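Local coordinates for protein separin (Saccharomyces cerevisiae, PDB 5U1T) that cleaves the cohesin subunit MCD1/SCC1 at the onset of anaphase as a caspase-like cysteine protease, and is held inactive by securin for most of the cell cycle, at residues A[438-442]-A[454-458]; A[1043-1047]-A[1069-1073]; A[150-154]-A[188-193]; A[617-621]-A[867-873]. One frame throughout, in Å; residues are numbered along the deposited sequence.

Interaction 1 of 4, residues A[438-442]-A[454-458]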
loop_
_atom_site.group_PDB
_atom_site.type_symbol
_atom_site.label_atom_id
_atom_site.label_comp_id
_atom_site.label_asym_id
_atom_site.label_seq_id
_atom_site.Cartn_x
_atom_site.Cartn_y
_atom_site.Cartn_z
ATOM N N PHE A 438 -11.017 -37.350 9.766
ATOM C CA PHE A 438 -10.671 -37.190 11.164
ATOM C C PHE A 438 -11.249 -35.887 11.688
ATOM O O PHE A 438 -11.544 -35.761 12.876
ATOM C CB PHE A 438 -9.154 -37.264 11.364
ATOM C CG PHE A 438 -8.667 -38.628 11.867
ATOM C CD1 PHE A 438 -8.589 -38.903 13.232
ATOM C CD2 PHE A 438 -8.299 -39.624 10.979
ATOM C CE1 PHE A 438 -8.144 -40.132 13.694
ATOM C CE2 PHE A 438 -7.854 -40.861 11.437
ATOM C CZ PHE A 438 -7.778 -41.115 12.796
ATOM N N GLU A 439 -11.452 -34.931 10.791
ATOM C CA GLU A 439 -12.216 -33.749 11.143
ATOM C C GLU A 439 -13.608 -34.156 11.644
ATOM O O GLU A 439 -14.055 -33.676 12.680
ATOM C CB GLU A 439 -12.331 -32.799 9.959
ATOM C CG GLU A 439 -13.071 -31.530 10.292
ATOM C CD GLU A 439 -12.783 -30.417 9.301
ATOM O OE1 GLU A 439 -12.599 -30.729 8.103
ATOM O OE2 GLU A 439 -12.729 -29.233 9.716
ATOM N N LYS A 440 -14.282 -35.058 10.939
ATOM C CA LYS A 440 -15.647 -35.402 11.324
ATOM C C LYS A 440 -15.667 -36.230 12.615
ATOM O O LYS A 440 -16.534 -36.006 13.461
ATOM C CB LYS A 440 -16.373 -36.132 10.183
ATOM C CG LYS A 440 -16.282 -35.394 8.834
ATOM C CD LYS A 440 -17.620 -35.289 8.054
ATOM C CE LYS A 440 -17.668 -33.991 7.209
ATOM N NZ LYS A 440 -19.001 -33.748 6.508
ATOM N N PHE A 441 -14.719 -37.167 12.770
ATOM C CA PHE A 441 -14.542 -37.909 14.034
ATOM C C PHE A 441 -14.383 -36.943 15.206
ATOM O O PHE A 441 -15.173 -36.970 16.150
ATOM C CB PHE A 441 -13.311 -38.838 14.007
ATOM C CG PHE A 441 -13.286 -39.810 12.858
ATOM C CD1 PHE A 441 -14.448 -40.178 12.199
ATOM C CD2 PHE A 441 -12.084 -40.359 12.443
ATOM C CE1 PHE A 441 -14.404 -41.060 11.144
ATOM C CE2 PHE A 441 -12.041 -41.244 11.385
ATOM C CZ PHE A 441 -13.201 -41.590 10.736
ATOM N N ILE A 442 -13.354 -36.093 15.125
ATOM C CA ILE A 442 -13.018 -35.175 16.206
ATOM C C ILE A 442 -14.239 -34.376 16.602
ATOM O O ILE A 442 -14.574 -34.284 17.778
ATOM C CB ILE A 442 -11.871 -34.235 15.822
ATOM C CG1 ILE A 442 -10.590 -35.046 15.655
ATOM C CG2 ILE A 442 -11.665 -33.190 16.902
ATOM C CD1 ILE A 442 -9.450 -34.275 15.069
ATOM N N ILE A 454 -8.652 -38.524 19.972
ATOM C CA ILE A 454 -8.851 -38.891 18.574
ATOM C C ILE A 454 -7.816 -38.191 17.700
ATOM O O ILE A 454 -7.330 -38.759 16.721
ATOM C CB ILE A 454 -10.271 -38.531 18.096
ATOM C CG1 ILE A 454 -11.310 -39.366 18.856
ATOM C CG2 ILE A 454 -10.402 -38.695 16.582
ATOM C CD1 ILE A 454 -11.081 -40.872 18.776
ATOM N N PHE A 455 -7.454 -36.982 18.071
ATOM C CA PHE A 455 -6.545 -36.197 17.269
ATOM C C PHE A 455 -5.209 -36.873 17.160
ATOM O O PHE A 455 -4.545 -36.794 16.151
ATOM C CB PHE A 455 -6.360 -34.805 17.850
ATOM C CG PHE A 455 -5.387 -33.978 17.087
ATOM C CD1 PHE A 455 -5.696 -33.518 15.842
ATOM C CD2 PHE A 455 -4.153 -33.701 17.602
ATOM C CE1 PHE A 455 -4.795 -32.787 15.129
ATOM C CE2 PHE A 455 -3.244 -32.975 16.893
ATOM C CZ PHE A 455 -3.570 -32.515 15.656
ATOM N N SER A 456 -4.824 -37.561 18.214
ATOM C CA SER A 456 -3.503 -38.133 18.325
ATOM C C SER A 456 -3.337 -39.399 17.529
ATOM O O SER A 456 -2.238 -39.823 17.264
ATOM C CB SER A 456 -3.203 -38.427 19.777
ATOM O OG SER A 456 -1.956 -37.922 20.133
ATOM N N CYS A 457 -4.442 -40.022 17.177
ATOM C CA CYS A 457 -4.430 -41.129 16.270
ATOM C C CYS A 457 -4.063 -40.645 14.899
ATOM O O CYS A 457 -3.513 -41.382 14.126
ATOM C CB CYS A 457 -5.789 -41.807 16.245
ATOM S SG CYS A 457 -6.313 -42.540 17.794
ATOM N N LEU A 458 -4.353 -39.397 14.590
ATOM C CA LEU A 458 -4.028 -38.889 13.281
ATOM C C LEU A 458 -2.719 -38.153 13.308
ATOM O O LEU A 458 -1.943 -38.254 12.406
ATOM C CB LEU A 458 -5.129 -37.964 12.803
ATOM C CG LEU A 458 -5.044 -37.217 11.483
ATOM C CD1 LEU A 458 -3.873 -36.278 11.502
ATOM C CD2 LEU A 458 -4.996 -38.114 10.286
#

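Interaction 2 of 4, residues A[1043-1047]-A[1069-1073]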
loop_
_atom_site.group_PDB
_atom_site.type_symbol
_atom_site.label_atom_id
_atom_site.label_comp_id
_atom_site.label_asym_id
_atom_site.label_seq_id
_atom_site.Cartn_x
_atom_site.Cartn_y
_atom_site.Cartn_z
ATOM N N SER A 1043 3.475 33.799 -17.824
ATOM C CA SER A 1043 2.802 35.032 -18.099
ATOM C C SER A 1043 3.786 36.156 -18.185
ATOM O O SER A 1043 3.691 36.984 -19.046
ATOM C CB SER A 1043 1.775 35.322 -17.027
ATOM O OG SER A 1043 2.366 35.927 -15.908
ATOM N N SER A 1044 4.742 36.176 -17.284
ATOM C CA SER A 1044 5.717 37.243 -17.261
ATOM C C SER A 1044 6.683 37.155 -18.411
ATOM O O SER A 1044 7.171 38.133 -18.912
ATOM C CB SER A 1044 6.439 37.272 -15.932
ATOM O OG SER A 1044 6.779 35.981 -15.532
ATOM N N LEU A 1045 6.980 35.947 -18.791
ATOM C CA LEU A 1045 7.834 35.663 -19.939
ATOM C C LEU A 1045 7.124 36.081 -21.209
ATOM O O LEU A 1045 7.731 36.445 -22.198
ATOM C CB LEU A 1045 8.154 34.165 -19.991
ATOM C CG LEU A 1045 9.522 33.604 -20.344
ATOM C CD1 LEU A 1045 10.592 34.141 -19.408
ATOM C CD2 LEU A 1045 9.466 32.088 -20.271
ATOM N N SER A 1046 5.809 36.005 -21.163
ATOM C CA SER A 1046 4.988 36.291 -22.310
ATOM C C SER A 1046 4.856 37.805 -22.525
ATOM O O SER A 1046 4.859 38.304 -23.658
ATOM C CB SER A 1046 3.623 35.636 -22.123
ATOM O OG SER A 1046 2.667 36.187 -22.996
ATOM N N SER A 1047 4.757 38.538 -21.427
ATOM C CA SER A 1047 4.642 39.969 -21.527
ATOM C C SER A 1047 6.021 40.613 -21.740
ATOM O O SER A 1047 6.121 41.651 -22.382
ATOM C CB SER A 1047 3.968 40.541 -20.287
ATOM O OG SER A 1047 4.908 40.623 -19.244
ATOM N N ASN A 1069 -2.657 39.566 -23.150
ATOM C CA ASN A 1069 -1.605 39.504 -22.172
ATOM C C ASN A 1069 -2.010 40.065 -20.839
ATOM O O ASN A 1069 -1.564 39.635 -19.816
ATOM C CB ASN A 1069 -0.392 40.229 -22.675
ATOM C CG ASN A 1069 0.857 39.461 -22.428
ATOM O OD1 ASN A 1069 1.408 39.520 -21.355
ATOM N ND2 ASN A 1069 1.289 38.712 -23.402
ATOM N N PHE A 1070 -2.856 41.060 -20.859
ATOM C CA PHE A 1070 -3.371 41.637 -19.622
ATOM C C PHE A 1070 -4.164 40.597 -18.823
ATOM O O PHE A 1070 -3.998 40.471 -17.605
ATOM C CB PHE A 1070 -4.256 42.851 -19.918
ATOM C CG PHE A 1070 -3.599 44.185 -19.655
ATOM C CD1 PHE A 1070 -2.406 44.533 -20.276
ATOM C CD2 PHE A 1070 -4.205 45.118 -18.824
ATOM C CE1 PHE A 1070 -1.817 45.778 -20.048
ATOM C CE2 PHE A 1070 -3.613 46.379 -18.598
ATOM C CZ PHE A 1070 -2.420 46.691 -19.206
ATOM N N SER A 1071 -5.024 39.849 -19.506
ATOM C CA SER A 1071 -5.800 38.848 -18.814
ATOM C C SER A 1071 -4.979 37.586 -18.563
ATOM O O SER A 1071 -5.288 36.837 -17.646
ATOM C CB SER A 1071 -7.094 38.523 -19.569
ATOM O OG SER A 1071 -6.888 38.348 -20.952
ATOM N N LEU A 1072 -3.925 37.353 -19.334
ATOM C CA LEU A 1072 -3.023 36.234 -19.035
ATOM C C LEU A 1072 -2.328 36.458 -17.692
ATOM O O LEU A 1072 -2.166 35.529 -16.911
ATOM C CB LEU A 1072 -1.978 36.049 -20.140
ATOM C CG LEU A 1072 -1.150 34.763 -20.332
ATOM C CD1 LEU A 1072 -0.027 34.994 -21.323
ATOM C CD2 LEU A 1072 -0.569 34.186 -19.070
ATOM N N THR A 1073 -1.907 37.692 -17.426
ATOM C CA THR A 1073 -1.165 37.992 -16.199
ATOM C C THR A 1073 -2.119 38.022 -15.008
ATOM O O THR A 1073 -1.693 38.030 -13.863
ATOM C CB THR A 1073 -0.424 39.347 -16.289
ATOM O OG1 THR A 1073 -1.343 40.324 -16.760
ATOM C CG2 THR A 1073 0.723 39.293 -17.261
#

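Interaction 3 of 4, residues A[150-154]-A[188-193]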
loop_
_atom_site.group_PDB
_atom_site.type_symbol
_atom_site.label_atom_id
_atom_site.label_comp_id
_atom_site.label_asym_id
_atom_site.label_seq_id
_atom_site.Cartn_x
_atom_site.Cartn_y
_atom_site.Cartn_z
ATOM N N LEU A 150 0.414 -73.576 17.889
ATOM C CA LEU A 150 -0.137 -74.264 16.722
ATOM C C LEU A 150 -1.268 -73.515 16.000
ATOM O O LEU A 150 -1.171 -73.311 14.794
ATOM C CB LEU A 150 -0.602 -75.675 17.102
ATOM C CG LEU A 150 -1.355 -76.405 15.985
ATOM C CD1 LEU A 150 -0.500 -76.532 14.718
ATOM C CD2 LEU A 150 -1.813 -77.750 16.467
ATOM N N PRO A 151 -2.330 -73.092 16.717
ATOM C CA PRO A 151 -3.385 -72.370 15.984
ATOM C C PRO A 151 -2.907 -71.056 15.351
ATOM O O PRO A 151 -3.449 -70.634 14.330
ATOM C CB PRO A 151 -4.432 -72.090 17.058
ATOM C CG PRO A 151 -3.657 -72.088 18.334
ATOM C CD PRO A 151 -2.611 -73.144 18.162
ATOM N N HIS A 152 -1.901 -70.420 15.929
ATOM C CA HIS A 152 -1.380 -69.200 15.323
ATOM C C HIS A 152 -0.521 -69.489 14.100
ATOM O O HIS A 152 -0.516 -68.725 13.132
ATOM C CB HIS A 152 -0.578 -68.412 16.341
ATOM C CG HIS A 152 -1.323 -68.167 17.606
ATOM N ND1 HIS A 152 -2.620 -67.708 17.617
ATOM C CD2 HIS A 152 -0.960 -68.317 18.902
ATOM C CE1 HIS A 152 -3.027 -67.585 18.867
ATOM N NE2 HIS A 152 -2.038 -67.947 19.666
ATOM N N ILE A 153 0.220 -70.586 14.152
ATOM C CA ILE A 153 1.078 -70.940 13.045
ATOM C C ILE A 153 0.205 -71.401 11.896
ATOM O O ILE A 153 0.472 -71.087 10.734
ATOM C CB ILE A 153 2.086 -72.003 13.453
ATOM C CG1 ILE A 153 3.209 -71.332 14.234
ATOM C CG2 ILE A 153 2.670 -72.687 12.248
ATOM C CD1 ILE A 153 3.904 -72.254 15.154
ATOM N N LEU A 154 -0.870 -72.105 12.227
ATOM C CA LEU A 154 -1.829 -72.493 11.210
ATOM C C LEU A 154 -2.505 -71.255 10.614
ATOM O O LEU A 154 -2.562 -71.120 9.396
ATOM C CB LEU A 154 -2.861 -73.464 11.780
ATOM C CG LEU A 154 -2.305 -74.851 12.143
ATOM C CD1 LEU A 154 -3.384 -75.790 12.686
ATOM C CD2 LEU A 154 -1.572 -75.494 10.968
ATOM N N SER A 188 0.463 -82.686 15.771
ATOM C CA SER A 188 -0.826 -82.647 15.095
ATOM C C SER A 188 -0.792 -81.896 13.771
ATOM O O SER A 188 0.162 -81.173 13.476
ATOM C CB SER A 188 -1.880 -82.022 15.998
ATOM O OG SER A 188 -3.154 -82.110 15.386
ATOM N N CYS A 189 -1.847 -82.084 12.983
ATOM C CA CYS A 189 -2.034 -81.387 11.712
ATOM C C CYS A 189 -0.877 -81.556 10.740
ATOM O O CYS A 189 -0.623 -80.660 9.930
ATOM C CB CYS A 189 -2.262 -79.887 11.946
ATOM S SG CYS A 189 -3.709 -79.503 12.928
ATOM N N LYS A 190 -0.181 -82.684 10.822
ATOM C CA LYS A 190 0.938 -82.974 9.927
ATOM C C LYS A 190 0.502 -82.846 8.454
ATOM O O LYS A 190 1.244 -82.332 7.609
ATOM C CB LYS A 190 1.501 -84.374 10.219
ATOM C CG LYS A 190 1.509 -84.730 11.708
ATOM C CD LYS A 190 2.618 -85.711 12.078
ATOM C CE LYS A 190 3.990 -85.099 11.872
ATOM N NZ LYS A 190 5.085 -85.938 12.419
ATOM N N VAL A 191 -0.719 -83.292 8.166
ATOM C CA VAL A 191 -1.314 -83.126 6.844
ATOM C C VAL A 191 -1.305 -81.664 6.386
ATOM O O VAL A 191 -0.882 -81.365 5.267
ATOM C CB VAL A 191 -2.768 -83.662 6.814
ATOM C CG1 VAL A 191 -3.491 -83.312 8.095
ATOM C CG2 VAL A 191 -3.523 -83.105 5.619
ATOM N N LEU A 192 -1.762 -80.762 7.253
ATOM C CA LEU A 192 -1.840 -79.334 6.933
ATOM C C LEU A 192 -0.490 -78.761 6.532
ATOM O O LEU A 192 -0.374 -78.054 5.527
ATOM C CB LEU A 192 -2.398 -78.559 8.118
ATOM C CG LEU A 192 -3.885 -78.806 8.354
ATOM C CD1 LEU A 192 -4.406 -77.937 9.490
ATOM C CD2 LEU A 192 -4.652 -78.549 7.073
ATOM N N PHE A 193 0.529 -79.078 7.321
ATOM C CA PHE A 193 1.889 -78.696 6.985
ATOM C C PHE A 193 2.346 -79.347 5.684
ATOM O O PHE A 193 2.841 -78.649 4.789
ATOM C CB PHE A 193 2.834 -79.050 8.126
ATOM C CG PHE A 193 2.684 -78.156 9.319
ATOM C CD1 PHE A 193 1.759 -78.448 10.311
ATOM C CD2 PHE A 193 3.448 -77.006 9.443
ATOM C CE1 PHE A 193 1.608 -77.608 11.413
ATOM C CE2 PHE A 193 3.302 -76.169 10.546
ATOM C CZ PHE A 193 2.382 -76.475 11.529
#

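Interaction 4 of 4, residues A[617-621]-A[867-873]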
loop_
_atom_site.group_PDB
_atom_site.type_symbol
_atom_site.label_atom_id
_atom_site.label_comp_id
_atom_site.label_asym_id
_atom_site.label_seq_id
_atom_site.Cartn_x
_atom_site.Cartn_y
_atom_site.Cartn_z
ATOM N N PHE A 617 8.340 -3.807 -2.619
ATOM C CA PHE A 617 8.146 -2.744 -1.653
ATOM C C PHE A 617 9.446 -1.970 -1.411
ATOM O O PHE A 617 9.409 -0.814 -0.993
ATOM C CB PHE A 617 7.585 -3.344 -0.366
ATOM C CG PHE A 617 7.550 -2.408 0.817
ATOM C CD1 PHE A 617 8.637 -2.322 1.688
ATOM C CD2 PHE A 617 6.413 -1.685 1.105
ATOM C CE1 PHE A 617 8.598 -1.502 2.796
ATOM C CE2 PHE A 617 6.368 -0.867 2.214
ATOM C CZ PHE A 617 7.472 -0.763 3.057
ATOM N N ASN A 618 10.590 -2.595 -1.680
ATOM C CA ASN A 618 11.873 -1.913 -1.511
ATOM C C ASN A 618 12.471 -1.470 -2.836
ATOM O O ASN A 618 13.605 -0.985 -2.882
ATOM C CB ASN A 618 12.868 -2.793 -0.768
ATOM C CG ASN A 618 12.628 -2.792 0.718
ATOM O OD1 ASN A 618 12.311 -3.829 1.314
ATOM N ND2 ASN A 618 12.759 -1.624 1.336
ATOM N N ASN A 619 11.680 -1.628 -3.895
ATOM C CA ASN A 619 12.045 -1.216 -5.239
ATOM C C ASN A 619 13.360 -1.881 -5.672
ATOM O O ASN A 619 14.266 -1.236 -6.161
ATOM C CB ASN A 619 12.142 0.323 -5.339
ATOM C CG ASN A 619 10.936 1.048 -4.706
ATOM O OD1 ASN A 619 9.816 1.008 -5.234
ATOM N ND2 ASN A 619 11.172 1.724 -3.576
ATOM N N PHE A 620 13.464 -3.188 -5.484
ATOM C CA PHE A 620 14.641 -3.920 -5.940
ATOM C C PHE A 620 14.330 -4.410 -7.339
ATOM O O PHE A 620 14.505 -5.590 -7.637
ATOM C CB PHE A 620 14.972 -5.103 -5.028
ATOM C CG PHE A 620 15.703 -4.743 -3.768
ATOM C CD1 PHE A 620 15.535 -3.515 -3.155
ATOM C CD2 PHE A 620 16.563 -5.654 -3.179
ATOM C CE1 PHE A 620 16.213 -3.207 -1.973
ATOM C CE2 PHE A 620 17.237 -5.344 -2.002
ATOM C CZ PHE A 620 17.060 -4.121 -1.402
ATOM N N ASP A 621 13.865 -3.502 -8.187
ATOM C CA ASP A 621 13.188 -3.861 -9.428
ATOM C C ASP A 621 13.998 -4.765 -10.376
ATOM O O ASP A 621 13.419 -5.538 -11.144
ATOM C CB ASP A 621 12.760 -2.577 -10.157
ATOM C CG ASP A 621 12.014 -1.595 -9.242
ATOM O OD1 ASP A 621 11.204 -2.039 -8.397
ATOM O OD2 ASP A 621 12.239 -0.365 -9.357
ATOM N N ASP A 867 19.614 -0.276 0.247
ATOM C CA ASP A 867 20.608 -0.928 -0.585
ATOM C C ASP A 867 20.783 -0.068 -1.858
ATOM O O ASP A 867 20.003 -0.180 -2.806
ATOM C CB ASP A 867 20.180 -2.379 -0.883
ATOM C CG ASP A 867 21.159 -3.133 -1.794
ATOM O OD1 ASP A 867 21.785 -2.513 -2.683
ATOM O OD2 ASP A 867 21.282 -4.375 -1.649
ATOM N N ALA A 868 21.822 0.769 -1.858
ATOM C CA ALA A 868 22.022 1.762 -2.905
ATOM C C ALA A 868 22.121 1.143 -4.299
ATOM O O ALA A 868 21.592 1.722 -5.264
ATOM C CB ALA A 868 23.261 2.602 -2.615
ATOM N N GLU A 869 22.768 -0.028 -4.401
ATOM C CA GLU A 869 22.954 -0.689 -5.696
ATOM C C GLU A 869 21.702 -1.412 -6.186
ATOM O O GLU A 869 21.557 -1.641 -7.375
ATOM C CB GLU A 869 24.112 -1.691 -5.649
ATOM C CG GLU A 869 25.355 -1.188 -4.929
ATOM C CD GLU A 869 26.646 -1.353 -5.750
ATOM O OE1 GLU A 869 27.353 -2.392 -5.567
ATOM O OE2 GLU A 869 26.961 -0.432 -6.560
ATOM N N ALA A 870 20.794 -1.769 -5.287
ATOM C CA ALA A 870 19.607 -2.519 -5.697
ATOM C C ALA A 870 18.409 -1.628 -6.063
ATOM O O ALA A 870 17.641 -1.942 -6.982
ATOM C CB ALA A 870 19.207 -3.495 -4.600
ATOM N N ASP A 871 18.252 -0.529 -5.325
ATOM C CA ASP A 871 17.172 0.435 -5.554
ATOM C C ASP A 871 17.618 1.694 -6.344
ATOM O O ASP A 871 18.008 2.703 -5.751
ATOM C CB ASP A 871 16.575 0.857 -4.215
ATOM C CG ASP A 871 15.331 1.692 -4.371
ATOM O OD1 ASP A 871 14.961 2.033 -5.518
ATOM O OD2 ASP A 871 14.717 2.018 -3.331
ATOM N N ILE A 872 17.533 1.637 -7.671
ATOM C CA ILE A 872 18.056 2.731 -8.494
ATOM C C ILE A 872 17.184 3.986 -8.357
ATOM O O ILE A 872 17.702 5.088 -8.352
ATOM C CB ILE A 872 18.188 2.333 -9.994
ATOM C CG1 ILE A 872 18.855 3.460 -10.791
ATOM C CG2 ILE A 872 16.847 1.995 -10.611
ATOM C CD1 ILE A 872 20.154 3.978 -10.189
ATOM N N THR A 873 15.877 3.814 -8.197
ATOM C CA THR A 873 14.989 4.951 -8.056
ATOM C C THR A 873 15.200 5.688 -6.713
ATOM O O THR A 873 15.063 6.911 -6.669
ATOM C CB THR A 873 13.500 4.544 -8.239
ATOM O OG1 THR A 873 13.124 3.567 -7.274
ATOM C CG2 THR A 873 13.268 3.962 -9.615
#

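Interaction 1 of 4, residues A[438-442]-A[454-458]
Phe438 opens the segment by reaching across to the neighbouring helix, and its ring makes several of the contacts at once. Leu458 CB lies over one face, 3.7 Å from the ring centroid and 14° off the normal, a CH-pi contact, while Ile454 O meets the ring edge with Phe438 CE1 at 3.4 Å. Cys457 CB is 3.9 Å from the same Phe438 CE1. Glu439 and Lys440 stand on the far face of the helix; Glu439 turns to Arg487 and His483 instead. Two consecutive helices, 431-444 and 448-458, form an antiparallel helical hairpin here, in the helical region of separase, with short-segment axes 9.8 Å apart at 162°. Phe441 then contributes mainly its base, Phe441 CB to Ile454 CG2 at 3.9 Å; its end leads away, and the residue also touches Thr414 of helix 408-425. One turn on from Phe438, Ile442 sets CG1 3.8 Å from Ile454 CG2, so that this methyl group is shared by Phe438, Phe441 and Ile442. Ile442 CD1 extends to the edge of the Phe455 ring, 3.9 Å from Phe455 CD1, and both Ile442 and Phe455 also touch Cys484 of helix 470-485.

Interaction 2 of 4, residues A[1043-1047]-A[1069-1073]
The segments 1043-1047 and 1069-1073 run in roughly opposite senses, obliquely, on neighbouring helices, the second segment at the end of its helix; Ser1043 pairs with Thr1073 (CA atoms 5.3 Å apart) and Ser1047 with Asn1069 (CA atoms 6.3 Å apart). They belong to a helical hairpin made by the consecutive helices 1036-1054 and 1062-1072, and illustrate how small residues let two helical backbones come close. Serines on the first helix supply the low surface: Ser1043, Ser1046 and Ser1047 all direct their CA-to-CB bonds toward the partner. Leu1072 fits against them, with its CD2 3.3 Å from Ser1043 CB and its CD1 3.4 Å from Ser1046 OG, both tight approaches. Thr1073 CG2 adds a looser contact, 4.0 Å from Ser1043 OG, a hydroxyl that is itself hydrogen-bonded to Ser1040 O in the preceding turn. Around the pair, helix 1012-1028 reaches Ser1046 through Leu1026, and helix 1111-1127 packs against the second helix at Phe1070 and Ser1071. Asn1069 provides the polar link. Its side chain reaches Ser1046 and Ser1047, and the two ends of the amide meet different neighbours: Asn1069 OD1 lies 3.0 Å from Ser1047 CB, whereas Asn1069 ND2 donates a hydrogen bond to Ser1046 OG at 2.9 Å, with an N-H...O angle of 140°.

Interaction 3 of 4, residues A[150-154]-A[188-193]
Two leucines one turn apart, Leu150 and Leu154, form a ridge on one helix, and the start of another, with the two residues just before it, offers the recess that receives it. Leu154 makes the closest approach: its CD1 methyl enters a hollow between Cys189 SG at 3.7 Å and Leu192 CD1 at 4.0 Å, while Leu154 CD2 rests 3.8 Å from Phe193 CE1. Leu150 fills the neighbouring part of the surface, with CD2 4.3 Å from Ser188 CB and 4.4 Å from Cys189 SG, and with CD1 against the edge of the Phe193 ring, 4.1 Å from Phe193 CE1. This interlocking of apolar side chains belongs to the helical region of separase and joins helix 146-158 to the start of helix 190-203, for which Cys189 occupies the N-cap position. Phe193 supplies the answering bump: it leaves its backbone sideways, but its ring ends up against the first helix, where the tip, Phe193 CZ, lies 3.9 Å from Ile153 CG2. Ile153 also touches Leu137 and Ile140 of helix 129-142 and Phe182 of helix 172-185. Helix 236-250 closes the hollow around Leu154 and Leu192, both of which touch its Phe242.

Interaction 4 of 4, residues A[617-621]-A[867-873]
A Schellman motif that ends helix 602-617 meets the N-cap of helix 872-881, a helix end set against a helix start from far along the chain. Asn619, at positive phi, is the C-prime residue of the Schellman motif, and Phe620 is at once the centre of an inverse gamma turn and the N-cap of the next helix, 621-633. Phe620 makes the main apolar contact. Ala870 CB sits over one face of its ring, 3.6 Å from the centroid and 7° off the normal, a CH-pi contact, and Asp867 CB approaches Phe620 CZ at 3.6 Å. The loop presenting that methyl group is shaped by an Asx motif, in which Ala870 N donates to Asp867 OD1 at 2.9 Å. At the N-cap itself Asp871 CA makes a CA-H...O contact with Asn619 O at 3.4 Å, and Asn619 CB lies 3.3 Å from Asp871 OD1. The Asp871 carboxylate serves its own helix start: it caps a backbone N of the first turn, Thr873 OG1 donates to Asp871 OD1 at 3.0 Å, and Ser874 OG is hydrogen-bonded to Asp871 OD2. Helix 829-845 borders the junction through Ile830 and Arg834, helix 578-590 touches Phe620 with Leu578 and Asp867 with Ser579, and helix 782-805 lies against Phe617 and Asn619.

Overall arrangement
The four contacts sample an elongated, largely helical chain at widely separated points, and none touches another. Along the sequence interaction 3 comes first, then interactions 1, 4 and 2, and the spacing follows that order. The centres of interactions 3 and 1 lie 41 Å apart. Those of interactions 1 and 4 are 49 Å apart. Those of interactions 4 and 2 are 44 Å apart. The centres of interactions 2 and 3 are 119 Å apart, on opposite sides of the chain's centre. Interactions 1 and 2 join consecutive helices; interaction 4 instead joins segments 246 positions apart in sequence, its centre about 17 Å from the centre of the chain. All lie away from Cys1497, the active-site residue inferred by similarity, so nothing in their geometry ties them directly to catalysis.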